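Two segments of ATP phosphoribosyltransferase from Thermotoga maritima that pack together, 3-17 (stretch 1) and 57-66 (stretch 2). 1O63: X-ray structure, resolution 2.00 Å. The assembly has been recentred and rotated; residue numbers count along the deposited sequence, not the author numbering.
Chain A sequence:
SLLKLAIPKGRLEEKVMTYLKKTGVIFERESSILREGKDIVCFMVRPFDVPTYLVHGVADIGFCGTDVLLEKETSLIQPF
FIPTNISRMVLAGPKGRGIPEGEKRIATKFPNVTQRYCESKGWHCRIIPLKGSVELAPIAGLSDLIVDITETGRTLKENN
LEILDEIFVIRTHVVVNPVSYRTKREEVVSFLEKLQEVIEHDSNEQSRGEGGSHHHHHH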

# COMPACT_ATOMS: atom_id res chain seq x y z
N LEU A 3 23.29 10.36 13.50
CA LEU A 3 21.82 10.43 13.48
C LEU A 3 21.22 9.52 12.42
O LEU A 3 21.76 9.39 11.32
CB LEU A 3 21.37 11.87 13.26
CG LEU A 3 21.67 12.85 14.42
CD1 LEU A 3 21.19 14.22 14.05
CD2 LEU A 3 20.99 12.34 15.71
N LYS A 4 20.11 8.87 12.74
CA LYS A 4 19.45 8.01 11.75
C LYS A 4 18.13 8.66 11.35
O LYS A 4 17.33 8.94 12.25
CB LYS A 4 19.16 6.63 12.38
CG LYS A 4 20.39 5.70 12.30
CD LYS A 4 20.62 5.07 13.68
CE LYS A 4 21.91 4.27 13.70
NZ LYS A 4 21.70 2.85 13.29
N LEU A 5 17.95 8.91 10.06
CA LEU A 5 16.72 9.56 9.58
C LEU A 5 15.84 8.59 8.79
O LEU A 5 16.38 7.77 8.02
CB LEU A 5 17.08 10.77 8.71
CG LEU A 5 17.26 12.12 9.40
CD1 LEU A 5 18.21 12.05 10.58
CD2 LEU A 5 17.74 13.17 8.40
N ALA A 6 14.52 8.67 9.01
CA ALA A 6 13.59 7.81 8.25
C ALA A 6 12.92 8.75 7.22
O ALA A 6 12.21 9.65 7.62
CB ALA A 6 12.53 7.24 9.19
N ILE A 7 13.26 8.58 5.97
CA ILE A 7 12.84 9.43 4.87
C ILE A 7 11.75 8.76 4.02
O ILE A 7 11.85 7.57 3.67
CB ILE A 7 14.04 9.77 3.97
CG1 ILE A 7 15.29 10.18 4.76
CG2 ILE A 7 13.68 10.81 2.92
CD1 ILE A 7 15.14 11.24 5.81
N PRO A 8 10.68 9.46 3.80
CA PRO A 8 9.52 8.96 3.05
C PRO A 8 9.73 8.94 1.55
O PRO A 8 9.98 9.98 0.93
CB PRO A 8 8.44 10.00 3.41
CG PRO A 8 9.23 11.28 3.53
CD PRO A 8 10.51 10.88 4.23
N LYS A 9 9.66 7.76 0.93
CA LYS A 9 9.82 7.66 -0.52
C LYS A 9 8.55 8.23 -1.16
O LYS A 9 7.51 8.30 -0.51
CB LYS A 9 10.02 6.20 -0.98
CG LYS A 9 11.25 5.51 -0.43
CD LYS A 9 12.01 4.74 -1.50
CE LYS A 9 11.72 3.27 -1.46
NZ LYS A 9 12.58 2.51 -0.51
N GLY A 10 8.63 8.61 -2.42
CA GLY A 10 7.44 9.09 -3.12
C GLY A 10 7.39 10.61 -3.18
O GLY A 10 8.37 11.31 -3.44
N ARG A 11 6.20 11.13 -3.02
CA ARG A 11 5.87 12.52 -3.20
C ARG A 11 6.73 13.49 -2.42
O ARG A 11 6.96 14.61 -2.89
CB ARG A 11 4.38 12.73 -2.76
CG ARG A 11 3.92 14.16 -3.12
CD ARG A 11 3.71 14.24 -4.63
NE ARG A 11 3.32 15.56 -5.06
CZ ARG A 11 4.09 16.64 -5.01
NH1 ARG A 11 3.62 17.81 -5.44
NH2 ARG A 11 5.35 16.55 -4.56
N LEU A 12 7.08 13.17 -1.18
CA LEU A 12 7.81 14.05 -0.30
C LEU A 12 9.32 13.83 -0.32
O LEU A 12 10.06 14.56 0.31
CB LEU A 12 7.31 13.84 1.15
CG LEU A 12 5.79 13.98 1.33
CD1 LEU A 12 5.44 13.72 2.80
CD2 LEU A 12 5.36 15.38 0.91
N GLU A 13 9.77 12.81 -1.04
CA GLU A 13 11.18 12.46 -1.05
C GLU A 13 12.09 13.56 -1.51
O GLU A 13 13.16 13.79 -0.89
CB GLU A 13 11.37 11.19 -1.93
CG GLU A 13 12.79 10.64 -1.82
CD GLU A 13 12.95 9.48 -2.83
OE1 GLU A 13 11.97 8.77 -3.03
OE2 GLU A 13 14.04 9.41 -3.40
N GLU A 14 11.79 14.28 -2.58
CA GLU A 14 12.73 15.30 -3.07
C GLU A 14 12.77 16.54 -2.19
O GLU A 14 13.84 17.12 -1.98
CB GLU A 14 12.44 15.67 -4.50
CG GLU A 14 11.07 16.16 -4.75
CD GLU A 14 10.83 17.66 -4.64
OE1 GLU A 14 9.64 18.02 -4.73
OE2 GLU A 14 11.83 18.41 -4.50
N LYS A 15 11.61 16.95 -1.66
CA LYS A 15 11.60 18.11 -0.74
C LYS A 15 12.48 17.81 0.46
O LYS A 15 13.36 18.56 0.85
CB LYS A 15 10.17 18.38 -0.29
CG LYS A 15 9.21 18.92 -1.33
CD LYS A 15 9.33 20.42 -1.54
CE LYS A 15 8.07 20.99 -2.20
NZ LYS A 15 8.15 22.48 -2.29
N VAL A 16 12.28 16.63 1.07
CA VAL A 16 13.09 16.29 2.25
C VAL A 16 14.55 16.13 1.94
O VAL A 16 15.43 16.63 2.67
CB VAL A 16 12.54 15.01 2.92
CG1 VAL A 16 13.50 14.59 4.03
CG2 VAL A 16 11.15 15.30 3.47
N MSE A 17 14.89 15.37 0.89
CA MSE A 17 16.31 15.20 0.54
C MSE A 17 16.93 16.54 0.17
O MSE A 17 18.08 16.80 0.52
CB MSE A 17 16.47 14.16 -0.57
CG MSE A 17 15.87 12.80 -0.10
SE MSE A 17 17.00 12.10 1.31
CE MSE A 17 18.57 11.85 0.23
N GLY A 57 12.32 2.63 17.60
CA GLY A 57 13.61 3.13 18.02
C GLY A 57 14.77 2.88 17.09
O GLY A 57 15.94 3.05 17.53
N VAL A 58 14.55 2.56 15.81
CA VAL A 58 15.71 2.33 14.93
C VAL A 58 16.14 3.60 14.22
O VAL A 58 17.24 3.69 13.63
CB VAL A 58 15.46 1.18 13.95
CG1 VAL A 58 15.20 -0.13 14.73
CG2 VAL A 58 14.27 1.47 13.05
N ALA A 59 15.30 4.61 14.25
CA ALA A 59 15.57 5.91 13.66
C ALA A 59 15.39 7.01 14.74
O ALA A 59 14.58 6.84 15.64
CB ALA A 59 14.59 6.17 12.52
N ASP A 60 16.10 8.10 14.60
CA ASP A 60 16.01 9.23 15.50
C ASP A 60 15.00 10.27 15.01
O ASP A 60 14.25 10.84 15.80
CB ASP A 60 17.40 9.92 15.59
CG ASP A 60 18.42 8.95 16.22
OD1 ASP A 60 18.10 8.43 17.30
OD2 ASP A 60 19.49 8.78 15.63
N ILE A 61 15.09 10.66 13.73
CA ILE A 61 14.21 11.70 13.18
C ILE A 61 13.55 11.17 11.90
O ILE A 61 14.20 10.43 11.16
CB ILE A 61 14.99 12.98 12.88
CG1 ILE A 61 15.57 13.57 14.20
CG2 ILE A 61 14.11 14.07 12.24
CD1 ILE A 61 16.76 14.47 13.94
N GLY A 62 12.31 11.58 11.63
CA GLY A 62 11.66 11.17 10.39
C GLY A 62 10.76 12.29 9.87
O GLY A 62 10.70 13.40 10.42
N PHE A 63 10.27 12.08 8.65
CA PHE A 63 9.40 12.99 7.94
C PHE A 63 8.24 12.19 7.28
O PHE A 63 8.48 11.10 6.79
CB PHE A 63 10.13 13.76 6.83
CG PHE A 63 11.39 14.43 7.30
CD1 PHE A 63 12.58 13.72 7.39
CD2 PHE A 63 11.38 15.76 7.71
CE1 PHE A 63 13.74 14.29 7.84
CE2 PHE A 63 12.54 16.34 8.20
CZ PHE A 63 13.71 15.62 8.25
N CYS A 64 7.04 12.75 7.36
CA CYS A 64 5.89 12.13 6.73
C CYS A 64 4.78 13.15 6.52
O CYS A 64 4.81 14.25 7.09
CB CYS A 64 5.40 10.91 7.51
SG CYS A 64 5.00 11.26 9.23
N GLY A 65 3.83 12.87 5.65
CA GLY A 65 2.76 13.85 5.40
C GLY A 65 1.69 13.82 6.47
O GLY A 65 1.57 12.92 7.30
N THR A 66 0.77 14.80 6.37
CA THR A 66 -0.33 14.88 7.33
C THR A 66 -1.23 13.65 7.25
O THR A 66 -1.79 13.22 8.26
CB THR A 66 -1.17 16.16 7.10
OG1 THR A 66 -0.28 17.26 6.85
CG2 THR A 66 -2.00 16.47 8.33
O HOH W 1 19.15 1.85 13.64

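Two parallel strands, 4-8 and 61-65, lie side by side with their directions only 9° apart, and the contact buries 650 Å² in all. Phe-63 covers the most surface, and three partners from stretch 1 show how a large ring is housed. Val-16, reaching in from the helix, sets CG1 over one face, 3.9 Å from the ring centroid, a CH-pi contact. Ile-7 CD1 and Leu-5 CD2 fill the edge, at 3.9 Å from Phe-63 CD1 and 4.2 Å from Phe-63 CE1. Farther along the strand the ladder stops: Pro-8 has no N-H to offer, its CD sits 3.3 Å from Phe-63 O, and that buried oxygen has no partner in the model.

Lys-4 anchors the other end. Its N donates to Asp-60 OD2 (3.0 Å), while its O accepts from both Asp-60 N (2.8 Å) and Ile-61 N (3.2 Å), so the aspartate side chain extends the backbone pairing. The lysine chain runs past Val-58, and a water links Lys-4 NZ to Val-58 O.

Ile-61 carries the register onward: its O accepts from Ala-6 N (2.8 Å), and its CB packs 4.1 Å from Leu-5 CD1 on their shared sheet face. Next comes Phe-63 N to Ala-6 O (3.3 Å). At Gly-62, a CB would fall a tight 3.3 Å from Ala-6 O.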